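PDB 1ZBS: hypothetical protein PG1100 from Porphyromonas gingivalis, which is a putative N-acetylglucosamine kinase of the ASKHA superfamily and would accordingly be expected to phosphorylate an amino sugar at the expense of ATP. Local coordinates for residues 39-42 / 43-46. Numbering follows the deposited sequence.
Sequences NEID and TALR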
loop_
_atom_site.group_PDB
_atom_site.type_symbol
_atom_site.label_atom_id
_atom_site.label_comp_id
_atom_site.label_asym_id
_atom_site.label_seq_id
_atom_site.Cartn_x
_atom_site.Cartn_y
_atom_site.Cartn_z
ATOM N N ASN A 39 -23.457 -9.537 -15.374
ATOM C CA ASN A 39 -23.096 -9.757 -16.768
ATOM C C ASN A 39 -21.636 -9.543 -17.163
ATOM O O ASN A 39 -21.190 -10.046 -18.206
ATOM C CB ASN A 39 -24.029 -8.943 -17.696
ATOM C CG ASN A 39 -23.944 -7.439 -17.463
ATOM O OD1 ASN A 39 -22.895 -6.818 -17.684
ATOM N ND2 ASN A 39 -25.052 -6.844 -17.017
ATOM N N GLU A 40 -20.870 -8.823 -16.352
ATOM C CA GLU A 40 -19.465 -8.619 -16.706
ATOM C C GLU A 40 -18.709 -9.925 -16.459
ATOM O O GLU A 40 -17.546 -10.059 -16.836
ATOM C CB GLU A 40 -18.843 -7.473 -15.897
ATOM C CG GLU A 40 -18.360 -7.840 -14.515
ATOM C CD GLU A 40 -17.456 -6.769 -13.928
ATOM O OE1 GLU A 40 -16.405 -6.474 -14.553
ATOM O OE2 GLU A 40 -17.799 -6.215 -12.851
ATOM N N ILE A 41 -19.384 -10.882 -15.822
ATOM C CA ILE A 41 -18.803 -12.202 -15.563
ATOM C C ILE A 41 -19.641 -13.231 -16.320
ATOM O O ILE A 41 -19.229 -14.379 -16.520
ATOM C CB ILE A 41 -18.814 -12.569 -14.046
ATOM C CG1 ILE A 41 -18.012 -13.857 -13.828
ATOM C CG2 ILE A 41 -20.249 -12.801 -13.558
ATOM C CD1 ILE A 41 -16.630 -13.830 -14.483
ATOM N N ASP A 42 -20.828 -12.795 -16.742
ATOM C CA ASP A 42 -21.766 -13.634 -17.488
ATOM C C ASP A 42 -21.217 -13.770 -18.902
ATOM O O ASP A 42 -21.653 -14.617 -19.686
ATOM C CB ASP A 42 -23.133 -12.951 -17.542
ATOM C CG ASP A 42 -24.278 -13.929 -17.528
ATOM O OD1 ASP A 42 -24.464 -14.626 -16.502
ATOM O OD2 ASP A 42 -25.003 -14.005 -18.546
ATOM N N THR A 43 -20.258 -12.907 -19.217
ATOM C CA THR A 43 -19.629 -12.909 -20.521
ATOM C C THR A 43 -18.424 -13.835 -20.535
ATOM O O THR A 43 -18.170 -14.534 -21.524
ATOM C CB THR A 43 -19.189 -11.486 -20.922
ATOM O OG1 THR A 43 -18.094 -11.565 -21.849
ATOM C CG2 THR A 43 -18.773 -10.696 -19.692
ATOM N N ALA A 44 -17.686 -13.844 -19.432
ATOM C CA ALA A 44 -16.506 -14.698 -19.316
ATOM C C ALA A 44 -16.923 -16.166 -19.273
ATOM O O ALA A 44 -16.231 -17.041 -19.801
ATOM C CB ALA A 44 -15.726 -14.343 -18.058
ATOM N N LEU A 45 -18.063 -16.423 -18.642
ATOM C CA LEU A 45 -18.581 -17.778 -18.524
ATOM C C LEU A 45 -18.862 -18.417 -19.880
ATOM O O LEU A 45 -18.434 -19.542 -20.140
ATOM C CB LEU A 45 -19.858 -17.786 -17.676
ATOM C CG LEU A 45 -19.743 -18.253 -16.222
ATOM C CD1 LEU A 45 -18.603 -17.535 -15.530
ATOM C CD2 LEU A 45 -21.062 -17.991 -15.495
ATOM N N ARG A 46 -19.565 -17.698 -20.749
ATOM C CA ARG A 46 -19.903 -18.247 -22.055
ATOM C C ARG A 46 -19.017 -17.820 -23.216
ATOM O O ARG A 46 -19.422 -17.915 -24.374
ATOM C CB ARG A 46 -21.376 -17.954 -22.378
ATOM C CG ARG A 46 -21.795 -16.496 -22.288
ATOM C CD ARG A 46 -23.268 -16.420 -21.895
ATOM N NE ARG A 46 -23.829 -15.075 -21.966
ATOM C CZ ARG A 46 -25.026 -14.744 -21.485
ATOM N NH1 ARG A 46 -25.470 -13.499 -21.595
ATOM N NH2 ARG A 46 -25.778 -15.654 -20.879
#
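Leu45 N donates to Ile41 O (3.2 Å, N-H...O angle 153°), a regular i to i+4 bond in the first turns of helix 38-53, whereas two residues earlier Thr43 N reaches Asn39 O only in a weak bond. The turn from Asn39 to Asp42 is thus loosely wound. Its start is tied down by Asp37, whose OD2 accepts from Glu40 N, a fitting task for a short acidic side chain beside the amides of a helix N-terminus.

Asp42 and Arg46, one turn apart on the more open side, form a salt bridge. Asp42 OD2 sits over one face of the guanidinium, 3.0 Å from Arg46 NH2, with the carboxylate and guanidinium planes 76° apart. No N-H points at the oxygen, leaving attraction between the charges without a directed bond. Arginine has the length for this: its chain, extended from CG to NE, carries the guanidinium back over one turn.

The buried side is aliphatic. Ile41, with CG1 anti to its N (chi1 -172°), brings CD1 to 3.7 Å from Ala44 CB, a single methyl short enough to sit there, while Ile41 CG1 lies 4.1 Å from Leu45 CD1.

Ile41 also packs on Ile31 and Gln36, while Leu45 reaches Ala81 and Met85, and Asp42 touches Ala81: plain helix-helix packing against helix 75-85. Helix 38-53 links edge strand 21-29 to inner strand 62-67 of a 3-2-1-4-5 sheet, consistent with the ribonuclease H-like halves of ASKHA proteins.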